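Local coordinates for aldehyde dehydrogenase family protein (Pseudomonas syringae pv. tomato, PDB 5IUV), which probably oxidises indole-3-acetaldehyde to the auxin indole-3-acetic acid, with NAD+ as the electron acceptor, at residues Asn168-Met173 against Glu194-Thr199; Cys175-Pro180 against Thr239-Gly244; Thr184-Val189 against Asp485-Leu490. All blocks are in the same frame, centred on the assembly; numbering follows the deposited sequence.

Contact 1 of 3, residues Asn168-Met173 against Glu194-Thr199; sequences NFPLMM and EKSPLT. With NAD (nicotinamide-adenine-dinucleotide), chain C.
Pro170 lies against Ser196 and Thr199 where helix 170-183 begins beside the loop leading into helix 198-210. The proline ring offers two methylenes: its CG meets Ser196 OG at 3.6 Å, while Pro170 CB faces the hydroxyl of Thr199. Thr199 can be traced outward. Its CB lies 4.2 Å from Leu171 CB; from there the hydroxyl branch, set between the backbone N and the carbonyl carbon (chi1 51°), brings Thr199 OG1 to 3.8 Å from both Pro170 CB and Leu171 N. The polar link is made by a third helix: Glu105 of helix 98-109 bonds Leu171 N through OE2 and Thr199 OG1 through OE1, joining the first turns of both helices through one carboxylate.

The same two segments reach the cofactor. Glu194 OE1 accepts a 2.7 Å hydrogen bond from NAD O2B, the ribose grip by which many aldehyde dehydrogenases select NAD. At the nicotinamide end, Met173 SD is 3.8 Å from NAD C4N, the carbon that takes the hydride. Asn168, whose ND2 is held by Glu300 O, lies close to the same ring, and in an indole-3-acetate-bound structure of this protein it contacts that ligand; in relatives the equivalent amide belongs to the oxyanion hole. Held beside Thr199 and the first turn of helix 170-183, the carboxylate of Glu105 is probably stabilised as an anion by the N-H groups of that turn.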
loop_
_atom_site.group_PDB
_atom_site.type_symbol
_atom_site.label_atom_id
_atom_site.label_comp_id
_atom_site.label_asym_id
_atom_site.label_seq_id
_atom_site.Cartn_x
_atom_site.Cartn_y
_atom_site.Cartn_z
ATOM N N ASN A 168 -24.206 10.008 22.725
ATOM C CA ASN A 168 -24.211 8.659 23.297
ATOM C C ASN A 168 -22.816 8.179 23.701
ATOM O O ASN A 168 -22.679 7.419 24.662
ATOM C CB ASN A 168 -24.863 7.659 22.340
ATOM C CG ASN A 168 -24.075 7.465 21.061
ATOM O OD1 ASN A 168 -23.516 8.415 20.507
ATOM N ND2 ASN A 168 -24.029 6.227 20.581
ATOM N N PHE A 169 -21.796 8.619 22.971
ATOM C CA PHE A 169 -20.402 8.458 23.388
ATOM C C PHE A 169 -19.675 9.785 23.183
ATOM O O PHE A 169 -18.863 9.900 22.265
ATOM C CB PHE A 169 -19.686 7.361 22.592
ATOM C CG PHE A 169 -20.238 5.980 22.791
ATOM C CD1 PHE A 169 -19.777 5.174 23.818
ATOM C CD2 PHE A 169 -21.182 5.464 21.915
ATOM C CE1 PHE A 169 -20.278 3.891 23.993
ATOM C CE2 PHE A 169 -21.678 4.182 22.080
ATOM C CZ PHE A 169 -21.224 3.394 23.118
ATOM N N PRO A 170 -19.956 10.785 24.035
ATOM C CA PRO A 170 -19.532 12.171 23.773
ATOM C C PRO A 170 -18.030 12.322 23.550
ATOM O O PRO A 170 -17.608 12.843 22.514
ATOM C CB PRO A 170 -19.961 12.923 25.045
ATOM C CG PRO A 170 -21.048 12.096 25.628
ATOM C CD PRO A 170 -20.702 10.666 25.302
ATOM N N LEU A 171 -17.228 11.868 24.505
ATOM C CA LEU A 171 -15.781 12.026 24.367
ATOM C C LEU A 171 -15.211 11.092 23.303
ATOM O O LEU A 171 -14.377 11.503 22.490
ATOM C CB LEU A 171 -15.074 11.794 25.705
ATOM C CG LEU A 171 -13.545 11.928 25.639
ATOM C CD1 LEU A 171 -13.151 13.313 25.150
ATOM C CD2 LEU A 171 -12.914 11.656 26.990
ATOM N N MET A 172 -15.648 9.838 23.300
ATOM C CA MET A 172 -15.077 8.876 22.371
ATOM C C MET A 172 -15.351 9.255 20.916
ATOM O O MET A 172 -14.443 9.195 20.093
ATOM C CB MET A 172 -15.592 7.464 22.638
ATOM C CG MET A 172 -14.765 6.414 21.909
ATOM S SD MET A 172 -15.379 4.724 22.039
ATOM C CE MET A 172 -15.877 4.652 23.747
ATOM N N MET A 173 -16.589 9.638 20.602
ATOM C CA MET A 173 -16.931 10.070 19.239
ATOM C C MET A 173 -16.181 11.330 18.843
ATOM O O MET A 173 -15.770 11.470 17.690
ATOM C CB MET A 173 -18.438 10.320 19.084
ATOM C CG MET A 173 -19.315 9.078 19.124
ATOM S SD MET A 173 -18.929 7.870 17.841
ATOM C CE MET A 173 -18.041 6.641 18.800
ATOM N N GLU A 194 -25.795 19.304 22.381
ATOM C CA GLU A 194 -26.333 20.096 23.476
ATOM C C GLU A 194 -26.754 19.209 24.650
ATOM O O GLU A 194 -26.931 19.693 25.763
ATOM C CB GLU A 194 -27.517 20.944 23.001
ATOM C CG GLU A 194 -28.753 20.148 22.609
ATOM C CD GLU A 194 -28.775 19.718 21.145
ATOM O OE1 GLU A 194 -27.725 19.752 20.465
ATOM O OE2 GLU A 194 -29.866 19.337 20.673
ATOM N N LYS A 195 -26.904 17.908 24.407
ATOM C CA LYS A 195 -27.251 16.984 25.488
ATOM C C LYS A 195 -26.027 16.475 26.243
ATOM O O LYS A 195 -26.157 15.803 27.263
ATOM C CB LYS A 195 -28.038 15.791 24.941
ATOM C CG LYS A 195 -29.409 16.141 24.327
ATOM C CD LYS A 195 -29.886 14.988 23.443
ATOM C CE LYS A 195 -31.397 14.856 23.371
ATOM N NZ LYS A 195 -32.070 16.080 22.894
ATOM N N SER A 196 -24.836 16.779 25.740
ATOM C CA SER A 196 -23.613 16.294 26.376
ATOM C C SER A 196 -22.393 17.159 26.056
ATOM O O SER A 196 -21.434 16.679 25.450
ATOM C CB SER A 196 -23.342 14.850 25.949
ATOM O OG SER A 196 -23.131 14.776 24.549
ATOM N N PRO A 197 -22.417 18.438 26.466
ATOM C CA PRO A 197 -21.346 19.358 26.067
ATOM C C PRO A 197 -20.097 19.261 26.932
ATOM O O PRO A 197 -19.056 19.744 26.524
ATOM C CB PRO A 197 -21.991 20.736 26.250
ATOM C CG PRO A 197 -22.932 20.534 27.388
ATOM C CD PRO A 197 -23.463 19.122 27.251
ATOM N N LEU A 198 -20.205 18.665 28.111
ATOM C CA LEU A 198 -19.216 18.913 29.160
ATOM C C LEU A 198 -17.803 18.391 28.883
ATOM O O LEU A 198 -16.835 19.125 29.101
ATOM C CB LEU A 198 -19.721 18.346 30.488
ATOM C CG LEU A 198 -20.990 19.016 31.031
ATOM C CD1 LEU A 198 -21.312 18.508 32.432
ATOM C CD2 LEU A 198 -20.865 20.541 31.014
ATOM N N THR A 199 -17.655 17.152 28.420
ATOM C CA THR A 199 -16.299 16.628 28.223
ATOM C C THR A 199 -15.567 17.316 27.065
ATOM O O THR A 199 -14.360 17.551 27.149
ATOM C CB THR A 199 -16.275 15.086 28.003
ATOM O OG1 THR A 199 -17.208 14.706 26.986
ATOM C CG2 THR A 199 -16.610 14.362 29.304
HETATM P PA NAD C . -28.815 14.228 15.963
HETATM O O1A NAD C . -28.868 13.925 14.514
HETATM O O2A NAD C . -30.108 14.781 16.528
HETATM O O5B NAD C . -27.642 15.239 16.266
HETATM C C5B NAD C . -26.234 14.924 16.233
HETATM C C4B NAD C . -25.486 16.228 16.344
HETATM O O4B NAD C . -25.915 17.108 15.282
HETATM C C3B NAD C . -25.644 17.027 17.642
HETATM O O3B NAD C . -24.424 17.670 17.994
HETATM C C2B NAD C . -26.716 18.057 17.278
HETATM O O2B NAD C . -26.644 19.225 18.092
HETATM C C1B NAD C . -26.357 18.336 15.822
HETATM N N9A NAD C . -27.422 18.858 14.970
HETATM C C8A NAD C . -28.775 18.713 15.131
HETATM N N7A NAD C . -29.494 19.376 14.258
HETATM C C5A NAD C . -28.542 19.985 13.445
HETATM C C6A NAD C . -28.656 20.790 12.293
HETATM N N6A NAD C . -29.821 21.199 11.780
HETATM N N1A NAD C . -27.509 21.184 11.690
HETATM C C2A NAD C . -26.340 20.813 12.222
HETATM N N3A NAD C . -26.110 20.070 13.309
HETATM C C4A NAD C . -27.264 19.674 13.875
HETATM O O3 NAD C . -28.449 12.887 16.766
HETATM P PN NAD C . -28.302 12.526 18.323
HETATM O O1N NAD C . -29.679 12.412 18.860
HETATM O O2N NAD C . -27.361 13.482 18.952
HETATM O O5D NAD C . -27.557 11.113 18.285
HETATM C C5D NAD C . -28.263 9.874 18.059
HETATM C C4D NAD C . -27.998 9.435 16.640
HETATM O O4D NAD C . -26.576 9.257 16.450
HETATM C C3D NAD C . -28.617 8.098 16.250
HETATM O O3D NAD C . -29.247 8.208 14.978
HETATM C C2D NAD C . -27.393 7.176 16.219
HETATM O O2D NAD C . -27.472 6.054 15.345
HETATM C C1D NAD C . -26.283 8.123 15.707
HETATM N N1N NAD C . -24.906 7.590 16.085
HETATM C C2N NAD C . -24.115 7.145 14.998
HETATM C C3N NAD C . -22.823 6.698 15.229
HETATM C C7N NAD C . -21.951 6.142 14.131
HETATM O O7N NAD C . -22.446 5.896 13.010
HETATM N N7N NAD C . -20.715 5.830 14.434
HETATM C C4N NAD C . -22.343 6.680 16.540
HETATM C C5N NAD C . -23.150 7.091 17.594
HETATM C C6N NAD C . -24.433 7.550 17.344
#

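Contact 2 of 3, residues Cys175-Pro180 against Thr239-Gly244; sequences CWKLGP and TVVFTG. With NAD (nicotinamide-adenine-dinucleotide), chain C.
Helix 170-183 and strand 239-243 run nearly antiparallel where Lys177 rests on Val241: the short axes of 175-180 and 239-243 approach to 9.9 Å at 151°, and the CA atoms of Lys177 and Val241 are 7.5 Å apart. Nearly all of the contact is made by one lysine. Its CG stands beside the backbone N, and a bend at the next torsion (chi2 -63°) carries the otherwise extended chain across the strand, past the valine side chain and in the opposite sense to it. Lys177 CD touches the CG2 methyl of Val241 at 3.7 Å, after which the amine passes over to Thr243 and gives its OG1 a 3.0 Å hydrogen bond from NZ. The stronger partner of this amine is Asp478 OD2, in a salt bridge, so the buried charge is probably balanced in part by that carboxylate, which also serves Lys486.

The arrangement is that of a Rossmann-like nucleotide-binding domain. Strand 149-164, helix 170-183 and strand 187-191 form a beta-alpha-beta crossover, and strand 239-243 pairs in parallel on the other edge of 149-164, bringing its C-terminal end to the dinucleotide.

At that end the side chains divide their work. Thr243, with its hydroxyl oxygen accepting from the lysine, sends CG2 to the nicotinamide, a tight 3.1 Å from NAD C3N, and lies near Glu267, the predicted active-site residue. Phe242 points away from helix 170-183 and packs against helix 246-258; its ring edge meets the cofactor, with CE2 3.2 Å from NAD O4B and the phosphate oxygen O1A lying in the ring plane beyond CZ. Next along, Gly244 O approaches NAD C1D at 3.0 Å.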
loop_
_atom_site.group_PDB
_atom_site.type_symbol
_atom_site.label_atom_id
_atom_site.label_comp_id
_atom_site.label_asym_id
_atom_site.label_seq_id
_atom_site.Cartn_x
_atom_site.Cartn_y
_atom_site.Cartn_z
ATOM N N CYS A 175 -13.245 12.077 19.872
ATOM C CA CYS A 175 -11.875 11.624 19.644
ATOM C C CYS A 175 -11.712 10.828 18.348
ATOM O O CYS A 175 -10.655 10.878 17.716
ATOM C CB CYS A 175 -11.396 10.790 20.832
ATOM S SG CYS A 175 -11.083 11.781 22.309
ATOM N N TRP A 176 -12.748 10.082 17.961
ATOM C CA TRP A 176 -12.749 9.430 16.657
ATOM C C TRP A 176 -12.557 10.430 15.526
ATOM O O TRP A 176 -11.956 10.100 14.504
ATOM C CB TRP A 176 -14.048 8.658 16.426
ATOM C CG TRP A 176 -14.079 7.316 17.072
ATOM C CD1 TRP A 176 -13.262 6.859 18.066
ATOM C CD2 TRP A 176 -14.979 6.247 16.768
ATOM N NE1 TRP A 176 -13.602 5.568 18.400
ATOM C CE2 TRP A 176 -14.650 5.168 17.613
ATOM C CE3 TRP A 176 -16.033 6.099 15.860
ATOM C CZ2 TRP A 176 -15.343 3.957 17.585
ATOM C CZ3 TRP A 176 -16.713 4.893 15.823
ATOM C CH2 TRP A 176 -16.365 3.837 16.684
ATOM N N LYS A 177 -13.073 11.645 15.699
ATOM C CA LYS A 177 -12.886 12.699 14.705
ATOM C C LYS A 177 -11.570 13.431 14.944
ATOM O O LYS A 177 -10.811 13.632 14.008
ATOM C CB LYS A 177 -14.041 13.719 14.719
ATOM C CG LYS A 177 -15.465 13.141 14.709
ATOM C CD LYS A 177 -15.765 12.340 13.453
ATOM C CE LYS A 177 -17.244 11.942 13.412
ATOM N NZ LYS A 177 -17.549 10.903 12.380
ATOM N N LEU A 178 -11.308 13.830 16.191
ATOM C CA LEU A 178 -10.138 14.655 16.502
ATOM C C LEU A 178 -8.819 13.953 16.203
ATOM O O LEU A 178 -7.857 14.583 15.764
ATOM C CB LEU A 178 -10.146 15.079 17.975
ATOM C CG LEU A 178 -11.237 16.036 18.447
ATOM C CD1 LEU A 178 -10.991 16.410 19.905
ATOM C CD2 LEU A 178 -11.283 17.263 17.575
ATOM N N GLY A 179 -8.771 12.655 16.467
ATOM C CA GLY A 179 -7.566 11.881 16.219
ATOM C C GLY A 179 -6.981 12.089 14.829
ATOM O O GLY A 179 -5.915 12.677 14.684
ATOM N N PRO A 180 -7.678 11.601 13.795
ATOM C CA PRO A 180 -7.211 11.774 12.412
ATOM C C PRO A 180 -7.230 13.231 11.917
ATOM O O PRO A 180 -6.335 13.620 11.162
ATOM C CB PRO A 180 -8.190 10.906 11.603
ATOM C CG PRO A 180 -9.393 10.746 12.497
ATOM C CD PRO A 180 -8.859 10.729 13.884
ATOM N N THR A 239 -14.566 21.104 5.300
ATOM C CA THR A 239 -15.079 19.756 5.488
ATOM C C THR A 239 -15.921 19.729 6.742
ATOM O O THR A 239 -15.550 20.334 7.744
ATOM C CB THR A 239 -13.921 18.721 5.618
ATOM O OG1 THR A 239 -13.176 18.661 4.395
ATOM C CG2 THR A 239 -14.444 17.337 5.964
ATOM N N VAL A 240 -17.057 19.047 6.694
ATOM C CA VAL A 240 -17.783 18.774 7.921
ATOM C C VAL A 240 -17.864 17.257 8.114
ATOM O O VAL A 240 -18.155 16.503 7.182
ATOM C CB VAL A 240 -19.195 19.423 7.925
ATOM C CG1 VAL A 240 -20.038 18.947 6.748
ATOM C CG2 VAL A 240 -19.914 19.167 9.253
ATOM N N VAL A 241 -17.540 16.807 9.320
ATOM C CA VAL A 241 -17.738 15.405 9.657
ATOM C C VAL A 241 -18.797 15.347 10.733
ATOM O O VAL A 241 -18.853 16.209 11.608
ATOM C CB VAL A 241 -16.439 14.719 10.108
ATOM C CG1 VAL A 241 -15.453 14.695 8.950
ATOM C CG2 VAL A 241 -15.817 15.420 11.334
ATOM N N PHE A 242 -19.644 14.329 10.647
ATOM C CA PHE A 242 -20.861 14.266 11.434
ATOM C C PHE A 242 -21.124 12.864 11.933
ATOM O O PHE A 242 -20.932 11.891 11.210
ATOM C CB PHE A 242 -22.046 14.748 10.587
ATOM C CG PHE A 242 -23.400 14.563 11.237
ATOM C CD1 PHE A 242 -24.183 13.456 10.940
ATOM C CD2 PHE A 242 -23.901 15.514 12.114
ATOM C CE1 PHE A 242 -25.432 13.286 11.524
ATOM C CE2 PHE A 242 -25.145 15.353 12.702
ATOM C CZ PHE A 242 -25.914 14.238 12.404
ATOM N N THR A 243 -21.577 12.775 13.173
ATOM C CA THR A 243 -22.126 11.539 13.702
ATOM C C THR A 243 -23.447 11.872 14.394
ATOM O O THR A 243 -23.501 12.732 15.273
ATOM C CB THR A 243 -21.157 10.853 14.677
ATOM O OG1 THR A 243 -20.000 10.404 13.965
ATOM C CG2 THR A 243 -21.810 9.666 15.307
ATOM N N GLY A 244 -24.516 11.206 13.975
ATOM C CA GLY A 244 -25.834 11.500 14.495
ATOM C C GLY A 244 -26.914 10.767 13.728
ATOM O O GLY A 244 -26.671 9.698 13.170
HETATM P PA NAD C . -28.815 14.228 15.963
HETATM O O1A NAD C . -28.868 13.925 14.514
HETATM O O2A NAD C . -30.108 14.781 16.528
HETATM O O5B NAD C . -27.642 15.239 16.266
HETATM C C5B NAD C . -26.234 14.924 16.233
HETATM C C4B NAD C . -25.486 16.228 16.344
HETATM O O4B NAD C . -25.915 17.108 15.282
HETATM C C3B NAD C . -25.644 17.027 17.642
HETATM O O3B NAD C . -24.424 17.670 17.994
HETATM C C2B NAD C . -26.716 18.057 17.278
HETATM O O2B NAD C . -26.644 19.225 18.092
HETATM C C1B NAD C . -26.357 18.336 15.822
HETATM N N9A NAD C . -27.422 18.858 14.970
HETATM C C8A NAD C . -28.775 18.713 15.131
HETATM N N7A NAD C . -29.494 19.376 14.258
HETATM C C5A NAD C . -28.542 19.985 13.445
HETATM C C6A NAD C . -28.656 20.790 12.293
HETATM N N6A NAD C . -29.821 21.199 11.780
HETATM N N1A NAD C . -27.509 21.184 11.690
HETATM C C2A NAD C . -26.340 20.813 12.222
HETATM N N3A NAD C . -26.110 20.070 13.309
HETATM C C4A NAD C . -27.264 19.674 13.875
HETATM O O3 NAD C . -28.449 12.887 16.766
HETATM P PN NAD C . -28.302 12.526 18.323
HETATM O O1N NAD C . -29.679 12.412 18.860
HETATM O O2N NAD C . -27.361 13.482 18.952
HETATM O O5D NAD C . -27.557 11.113 18.285
HETATM C C5D NAD C . -28.263 9.874 18.059
HETATM C C4D NAD C . -27.998 9.435 16.640
HETATM O O4D NAD C . -26.576 9.257 16.450
HETATM C C3D NAD C . -28.617 8.098 16.250
HETATM O O3D NAD C . -29.247 8.208 14.978
HETATM C C2D NAD C . -27.393 7.176 16.219
HETATM O O2D NAD C . -27.472 6.054 15.345
HETATM C C1D NAD C . -26.283 8.123 15.707
HETATM N N1N NAD C . -24.906 7.590 16.085
HETATM C C2N NAD C . -24.115 7.145 14.998
HETATM C C3N NAD C . -22.823 6.698 15.229
HETATM C C7N NAD C . -21.951 6.142 14.131
HETATM O O7N NAD C . -22.446 5.896 13.010
HETATM N N7N NAD C . -20.715 5.830 14.434
HETATM C C4N NAD C . -22.343 6.680 16.540
HETATM C C5N NAD C . -23.150 7.091 17.594
HETATM C C6N NAD C . -24.433 7.550 17.344
#

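Contact 3 of 3, residues Thr184-Val189 against Asp485-Leu490; sequences TGNSVV and DKYTEL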
loop_
_atom_site.group_PDB
_atom_site.type_symbol
_atom_site.label_atom_id
_atom_site.label_comp_id
_atom_site.label_asym_id
_atom_site.label_seq_id
_atom_site.Cartn_x
_atom_site.Cartn_y
_atom_site.Cartn_z
ATOM N N THR A 184 -3.561 14.935 10.909
ATOM C CA THR A 184 -3.247 15.324 9.536
ATOM C C THR A 184 -2.917 16.812 9.408
ATOM O O THR A 184 -2.512 17.273 8.341
ATOM C CB THR A 184 -4.404 14.989 8.572
ATOM O OG1 THR A 184 -5.647 15.420 9.137
ATOM C CG2 THR A 184 -4.465 13.486 8.318
ATOM N N GLY A 185 -3.105 17.564 10.489
ATOM C CA GLY A 185 -2.696 18.958 10.518
ATOM C C GLY A 185 -3.800 20.002 10.380
ATOM O O GLY A 185 -3.519 21.197 10.303
ATOM N N ASN A 186 -5.054 19.571 10.342
ATOM C CA ASN A 186 -6.159 20.523 10.224
ATOM C C ASN A 186 -6.433 21.313 11.500
ATOM O O ASN A 186 -6.046 20.898 12.595
ATOM C CB ASN A 186 -7.442 19.797 9.818
ATOM C CG ASN A 186 -7.318 19.112 8.483
ATOM O OD1 ASN A 186 -7.429 19.748 7.440
ATOM N ND2 ASN A 186 -7.088 17.810 8.506
ATOM N N SER A 187 -7.112 22.450 11.354
ATOM C CA SER A 187 -7.764 23.085 12.493
ATOM C C SER A 187 -9.175 22.530 12.574
ATOM O O SER A 187 -9.815 22.300 11.545
ATOM C CB SER A 187 -7.794 24.610 12.359
ATOM O OG SER A 187 -6.487 25.143 12.375
ATOM N N VAL A 188 -9.655 22.306 13.791
ATOM C CA VAL A 188 -10.967 21.708 13.990
ATOM C C VAL A 188 -11.852 22.591 14.862
ATOM O O VAL A 188 -11.411 23.089 15.896
ATOM C CB VAL A 188 -10.848 20.307 14.642
ATOM C CG1 VAL A 188 -12.237 19.693 14.908
ATOM C CG2 VAL A 188 -10.024 19.395 13.756
ATOM N N VAL A 189 -13.091 22.797 14.418
ATOM C CA VAL A 189 -14.125 23.383 15.258
ATOM C C VAL A 189 -15.094 22.275 15.654
ATOM O O VAL A 189 -15.841 21.748 14.821
ATOM C CB VAL A 189 -14.887 24.520 14.560
ATOM C CG1 VAL A 189 -15.938 25.117 15.506
ATOM C CG2 VAL A 189 -13.913 25.592 14.072
ATOM N N ASP A 485 -8.259 9.818 5.434
ATOM C CA ASP A 485 -8.626 10.268 4.095
ATOM C C ASP A 485 -9.776 11.281 4.097
ATOM O O ASP A 485 -9.954 12.013 3.132
ATOM C CB ASP A 485 -8.985 9.066 3.213
ATOM C CG ASP A 485 -7.777 8.190 2.897
ATOM O OD1 ASP A 485 -6.625 8.662 3.044
ATOM O OD2 ASP A 485 -7.981 7.027 2.493
ATOM N N LYS A 486 -10.544 11.338 5.180
ATOM C CA LYS A 486 -11.630 12.311 5.272
ATOM C C LYS A 486 -11.124 13.731 5.529
ATOM O O LYS A 486 -11.871 14.695 5.378
ATOM C CB LYS A 486 -12.614 11.921 6.377
ATOM C CG LYS A 486 -13.266 10.573 6.165
ATOM C CD LYS A 486 -14.442 10.373 7.103
ATOM C CE LYS A 486 -14.008 10.372 8.550
ATOM N NZ LYS A 486 -15.077 9.713 9.366
ATOM N N TYR A 487 -9.860 13.851 5.919
ATOM C CA TYR A 487 -9.327 15.131 6.378
ATOM C C TYR A 487 -8.205 15.640 5.485
ATOM O O TYR A 487 -7.536 16.621 5.811
ATOM C CB TYR A 487 -8.851 15.000 7.829
ATOM C CG TYR A 487 -9.951 14.474 8.719
ATOM C CD1 TYR A 487 -11.029 15.279 9.065
ATOM C CD2 TYR A 487 -9.946 13.159 9.159
ATOM C CE1 TYR A 487 -12.052 14.799 9.863
ATOM C CE2 TYR A 487 -10.957 12.668 9.951
ATOM C CZ TYR A 487 -12.015 13.491 10.301
ATOM O OH TYR A 487 -13.036 12.999 11.090
ATOM N N THR A 488 -8.010 14.977 4.348
ATOM C CA THR A 488 -6.967 15.388 3.419
ATOM C C THR A 488 -7.445 15.447 1.970
ATOM O O THR A 488 -8.510 14.928 1.627
ATOM C CB THR A 488 -5.738 14.447 3.493
ATOM O OG1 THR A 488 -6.134 13.106 3.200
ATOM C CG2 THR A 488 -5.104 14.482 4.874
ATOM N N GLU A 489 -6.644 16.103 1.135
ATOM C CA GLU A 489 -6.888 16.206 -0.307
ATOM C C GLU A 489 -5.713 15.614 -1.062
ATOM O O GLU A 489 -4.565 15.849 -0.691
ATOM C CB GLU A 489 -7.062 17.666 -0.746
ATOM C CG GLU A 489 -8.316 18.348 -0.260
ATOM C CD GLU A 489 -9.557 17.878 -0.986
ATOM O OE1 GLU A 489 -9.450 17.422 -2.147
ATOM O OE2 GLU A 489 -10.649 17.962 -0.393
ATOM N N LEU A 490 -5.998 14.878 -2.128
ATOM C CA LEU A 490 -4.963 14.362 -3.017
ATOM C C LEU A 490 -4.454 15.418 -4.003
ATOM O O LEU A 490 -5.233 16.169 -4.589
ATOM C CB LEU A 490 -5.490 13.157 -3.792
ATOM C CG LEU A 490 -5.577 11.841 -3.022
ATOM C CD1 LEU A 490 -6.396 10.830 -3.806
ATOM C CD2 LEU A 490 -4.178 11.300 -2.760
#
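Asn186 ND2 is shared between two carbonyls, that of Tyr487 across the contact and that of Ala181 in the last turn of helix 170-183. The bond to Tyr487 O is 3.0 Å long and fairly straight (157° at the hydrogen); the acceptor lies close to the amide plane, and the donor approaches tilted 17° from the plane of the carbonyl. On the other side of the amide, OD1 receives the backbone N-H of Gly159. Beside this amide, Thr184 crosses Tyr487 at about a right angle, its OG1 3.5 Å from Tyr487 CB, while its hydroxyl turns back to the carbonyls of Pro180 and Ala181, which must share its one proton. Its methyl meets another threonine: Thr184 CG2 and Thr488 CG2 are 3.6 Å apart. Thr488 OG1 turns to Arg155 instead.

Between Thr184 and Asn186, Gly185 leaves the helix in a Schellman motif, made possible by its positive phi of 104°. The contact thereby joins the turn between helix 170-183 and strand 187-191 to the start of the C-terminal strand 488-496. That strand leads to another chain: Glu489 bridges Arg263 of its own chain and Arg477 of the second subunit. The buried amide of Asn186 has partners at both oxygen and nitrogen, which probably offsets the cost of burial, and the bonding pattern fixes which end is which.

Helix 170-183 ties the three sites together: its start serves contact 1, its middle contact 2, and the turn after it contact 3. The centres of contacts 1 and 2 are about 13 Å apart, and they meet beside the nicotinamide, where Met173 SD is 4.2 Å from Thr243 CG2. Contacts 2 and 3, with centres about 10 Å apart, interlock through the Tyr487 ring, whose CE1 lies 3.5 Å from Val241 CG1. Lys177 and Lys486 also share Asp478, one on each carboxylate oxygen. Contact 3 is the remote member, with the side chain of Tyr487 about 11 Å from NAD, whereas contacts 1 and 2 both touch the cofactor directly.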